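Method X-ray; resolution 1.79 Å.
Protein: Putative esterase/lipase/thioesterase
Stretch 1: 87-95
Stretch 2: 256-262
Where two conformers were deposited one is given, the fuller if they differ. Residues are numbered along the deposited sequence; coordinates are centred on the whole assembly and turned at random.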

ATOM      1  N   VAL A  87      13.878  -1.424  -4.787  1.00 16.15           N
ATOM      2  CA  VAL A  87      15.285  -0.985  -4.929  1.00 18.39           C
ATOM      3  C   VAL A  87      15.772   0.101  -3.940  1.00 17.16           C
ATOM      4  O   VAL A  87      16.797  -0.059  -3.292  1.00 19.76           O
ATOM      5  CB  VAL A  87      15.564  -0.586  -6.435  1.00 12.88           C
ATOM      6  CG1 VAL A  87      16.878   0.150  -6.580  1.00 21.96           C
ATOM      7  CG2 VAL A  87      15.536  -1.850  -7.289  1.00 23.50           C
ATOM      8  N   GLY A  88      15.048   1.192  -3.796  1.00 17.66           N
ATOM      9  CA  GLY A  88      15.520   2.278  -2.961  1.00 16.50           C
ATOM     10  C   GLY A  88      15.728   1.880  -1.500  1.00 19.59           C
ATOM     11  O   GLY A  88      16.783   2.161  -0.916  1.00 18.36           O
ATOM     12  N   ALA A  89      14.743   1.190  -0.922  1.00 19.15           N
ATOM     13  CA  ALA A  89      14.865   0.740   0.478  1.00 19.31           C
ATOM     14  C   ALA A  89      15.913  -0.342   0.623  1.00 17.93           C
ATOM     15  O   ALA A  89      16.620  -0.352   1.607  1.00 15.50           O
ATOM     16  CB  ALA A  89      13.515   0.237   0.993  1.00 22.06           C
ATOM     17  N   LEU A  90      15.969  -1.274  -0.330  1.00 16.50           N
ATOM     18  CA  LEU A  90      16.997  -2.318  -0.318  1.00 21.39           C
ATOM     19  C   LEU A  90      18.384  -1.702  -0.256  1.00 18.84           C
ATOM     20  O   LEU A  90      19.209  -2.157   0.496  1.00 21.24           O
ATOM     21  CB  LEU A  90      16.906  -3.214  -1.549  1.00 19.00           C
ATOM     22  CG  LEU A  90      15.896  -4.353  -1.578  1.00 22.96           C
ATOM     23  CD1 LEU A  90      15.888  -4.989  -2.962  1.00 25.20           C
ATOM     24  CD2 LEU A  90      16.216  -5.383  -0.529  1.00 18.61           C
ATOM     25  N   SER A  91      18.627  -0.647  -1.021  1.00 21.35           N
ATOM     26  CA  SER A  91      19.936  -0.000  -1.038  1.00 24.42           C
ATOM     27  C   SER A  91      20.302   0.636   0.299  1.00 24.26           C
ATOM     28  O   SER A  91      21.479   0.825   0.568  1.00 22.35           O
ATOM     29  CB  SER A  91      20.041   1.055  -2.147  1.00 25.19           C
ATOM     30  OG  SER A  91      19.356   2.231  -1.769  1.00 34.39           O
ATOM     31  N   LYS A  92      19.297   0.988   1.116  1.00 22.08           N
ATOM     32  CA  LYS A  92      19.519   1.560   2.439  1.00 21.37           C
ATOM     33  C   LYS A  92      19.607   0.453   3.521  1.00 20.80           C
ATOM     34  O   LYS A  92      19.777   0.747   4.704  1.00 20.32           O
ATOM     35  CB  LYS A  92      18.428   2.582   2.779  1.00 22.39           C
ATOM     36  CG  LYS A  92      18.502   3.871   1.927  1.00 22.61           C
ATOM     37  CD  LYS A  92      17.610   4.971   2.496  1.00 25.53           C
ATOM     38  CE  LYS A  92      18.173   5.714   3.719  1.00 36.72           C
ATOM     39  NZ  LYS A  92      17.167   6.674   4.356  1.00 31.66           N
ATOM     40  N   GLY A  93      19.496  -0.813   3.109  1.00 17.64           N
ATOM     41  CA  GLY A  93      19.640  -1.940   4.019  1.00 18.70           C
ATOM     42  C   GLY A  93      18.376  -2.540   4.607  1.00 18.86           C
ATOM     43  O   GLY A  93      18.466  -3.348   5.518  1.00 17.86           O
ATOM     44  N   TRP A  94      17.210  -2.170   4.071  1.00 18.07           N
ATOM     45  CA  TRP A  94      15.939  -2.722   4.524  1.00 16.73           C
ATOM     46  C   TRP A  94      15.581  -3.973   3.746  1.00 16.88           C
ATOM     47  O   TRP A  94      15.818  -4.053   2.532  1.00 18.27           O
ATOM     48  CB  TRP A  94      14.823  -1.706   4.283  1.00 15.57           C
ATOM     49  CG  TRP A  94      14.962  -0.520   5.157  1.00 14.28           C
ATOM     50  CD1 TRP A  94      15.832   0.500   4.990  1.00 13.77           C
ATOM     51  CD2 TRP A  94      14.266  -0.266   6.372  1.00 18.45           C
ATOM     52  NE1 TRP A  94      15.721   1.402   6.009  1.00 15.32           N
ATOM     53  CE2 TRP A  94      14.749   0.970   6.873  1.00 23.34           C
ATOM     54  CE3 TRP A  94      13.255  -0.939   7.078  1.00 15.90           C
ATOM     55  CZ2 TRP A  94      14.293   1.522   8.063  1.00 15.96           C
ATOM     56  CZ3 TRP A  94      12.785  -0.374   8.245  1.00 12.79           C
ATOM     57  CH2 TRP A  94      13.310   0.830   8.744  1.00 18.52           C
ATOM     58  N   ALA A  95      15.007  -4.947   4.435  1.00 16.51           N
ATOM     59  CA  ALA A  95      14.393  -6.084   3.734  1.00 16.59           C
ATOM     60  C   ALA A  95      13.043  -5.563   3.282  1.00 15.74           C
ATOM     61  O   ALA A  95      12.456  -4.710   3.925  1.00 16.47           O
ATOM     62  CB  ALA A  95      14.219  -7.282   4.624  1.00 16.66           C
ATOM     63  N   LEU A 256      10.769  10.278  -1.208  1.00 15.78           N
ATOM     64  CA  LEU A 256       9.792   9.248  -0.791  1.00 16.86           C
ATOM     65  C   LEU A 256      10.528   8.119  -0.036  1.00 14.90           C
ATOM     66  O   LEU A 256      10.144   7.752   1.072  1.00 17.01           O
ATOM     67  CB  LEU A 256       9.066   8.676  -1.988  1.00 15.74           C
ATOM     68  CG  LEU A 256       8.007   7.593  -1.749  1.00 16.50           C
ATOM     69  CD1 LEU A 256       6.883   8.018  -0.798  1.00 14.99           C
ATOM     70  CD2 LEU A 256       7.404   7.157  -3.102  1.00 18.07           C
ATOM     71  N   VAL A 257      11.610   7.609  -0.597  1.00 17.34           N
ATOM     72  CA  VAL A 257      12.404   6.587   0.134  1.00 16.67           C
ATOM     73  C   VAL A 257      12.882   7.136   1.483  1.00 14.87           C
ATOM     74  O   VAL A 257      12.891   6.421   2.500  1.00 14.86           O
ATOM     75  CB  VAL A 257      13.572   6.039  -0.685  1.00 16.50           C
ATOM     76  CG1 VAL A 257      14.508   5.226   0.188  1.00 19.63           C
ATOM     77  CG2 VAL A 257      13.042   5.164  -1.780  1.00 15.76           C
ATOM     78  N   ALA A 258      13.244   8.414   1.504  1.00 15.19           N
ATOM     79  CA  ALA A 258      13.739   9.034   2.728  1.00 16.36           C
ATOM     80  C   ALA A 258      12.684   9.077   3.864  1.00 16.17           C
ATOM     81  O   ALA A 258      13.015   8.748   5.040  1.00 14.56           O
ATOM     82  CB  ALA A 258      14.283  10.422   2.430  1.00 15.95           C
ATOM     83  N   VAL A 259      11.447   9.468   3.542  0.50 14.28           N
ATOM     84  CA  VAL A 259      10.392   9.567   4.571  0.50 14.44           C
ATOM     85  C   VAL A 259       9.912   8.177   5.080  0.50 12.63           C
ATOM     86  O   VAL A 259       9.521   8.022   6.247  0.50 16.24           O
ATOM     87  CB  VAL A 259       9.212  10.461   4.119  0.50 12.45           C
ATOM     88  CG1 VAL A 259       8.361   9.804   3.066  0.50  9.14           C
ATOM     89  CG2 VAL A 259       8.356  10.838   5.304  0.50 14.00           C
ATOM     90  N   ILE A 260       9.917   7.196   4.188  1.00 13.99           N
ATOM     91  CA  ILE A 260       9.643   5.825   4.537  1.00 13.82           C
ATOM     92  C   ILE A 260      10.697   5.237   5.468  1.00 11.68           C
ATOM     93  O   ILE A 260      10.347   4.524   6.401  1.00 11.76           O
ATOM     94  CB  ILE A 260       9.543   4.944   3.274  1.00 16.01           C
ATOM     95  CG1 ILE A 260       8.276   5.305   2.492  1.00 15.97           C
ATOM     96  CG2 ILE A 260       9.515   3.470   3.633  1.00 18.41           C
ATOM     97  CD1 ILE A 260       8.263   4.718   1.093  1.00 13.09           C
ATOM     98  N   THR A 261      11.975   5.489   5.199  1.00 13.05           N
ATOM     99  CA  THR A 261      13.064   4.941   6.023  1.00 13.16           C
ATOM    100  C   THR A 261      13.553   5.876   7.166  1.00 14.71           C
ATOM    101  O   THR A 261      14.492   5.520   7.880  1.00 16.59           O
ATOM    102  CB  THR A 261      14.240   4.531   5.143  1.00 13.74           C
ATOM    103  OG1 THR A 261      14.775   5.700   4.463  1.00 13.62           O
ATOM    104  CG2 THR A 261      13.798   3.493   4.128  1.00 14.42           C
ATOM    105  N   ALA A 262      12.897   7.020   7.405  1.00 15.53           N
ATOM    106  CA  ALA A 262      13.393   8.000   8.385  1.00 16.67           C
ATOM    107  C   ALA A 262      13.362   7.552   9.855  1.00 20.19           C
ATOM    108  O   ALA A 262      12.464   6.744  10.148  1.00 18.96           O
ATOM    109  CB  ALA A 262      12.661   9.292   8.254  1.00 18.52           C
ATOM    110  OXT ALA A 262      14.181   8.031  10.746  1.00 18.02           O
TER

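The end of one helix and the turn that follows it pack against the C-terminal helix of the same chain through a small, mostly nonpolar contact that carries a single hydrogen bond, from K92 to T261. The two stretches together bury 292 Å², and no two touching residues lie closer than 165 positions in sequence, so this is a tertiary contact between distant segments.

The backbones come nearest at G88 and V257, whose CA atoms are 6.2 Å apart. Glycine makes this approach possible: an ideal CB built on G88 would point toward the other helix and fall 2.6 Å from V257 CG2, a clash. With no side chain there, V257, in the t rotamer at chi1 168°, can lay its methyls against bare backbone. V257 CG1 sits 3.9 Å from G88 C and 4.2 Å from A89 N, both van der Waals distances, and the same methyl meets the aliphatic part of K92, with K92 CD 3.9 Å from V257 CG1.

Beyond that methylene, K92 reaches on to T261. K92 NZ donates to T261 OG1 at 2.6 Å, a short bond. The threonine hydroxyl can accept it because its own proton is directed elsewhere: T261 OG1 donates to V257 O at 2.8 Å, back across one turn of its helix. That carbonyl also receives the backbone bond from T261 N, at 3.0 Å. The hydroxyl thus links the lysine ammonium to the helix backbone, and the p rotamer of T261 (chi1 63°) places it for both bonds.

The methyl of T261 serves a different partner. T261 CG2 lies 3.8 Å from the centroid of the five-membered ring of W94, 27° off the ring normal, which places it over the ring face in a CH-pi contact; its closest ring atom is W94 NE1, at 3.4 Å. T261 therefore combines polar and nonpolar contacts, and it has the largest covered area of any residue here, 88 Å².

K92 and W94, whose CA-to-CB bonds both point toward the other stretch, lie on either side of G93 in sequence. G93 leaves the helix with positive phi (96°) in a Schellman motif, in which W94 N bonds to A89 O at 3.1 Å and G93 N to L90 O at 3.0 Å. At these angles a CB on G93 would jam against the preceding carbonyl O, so glycine here answers to the local backbone, whereas at G88 its absence of a side chain makes room for V257.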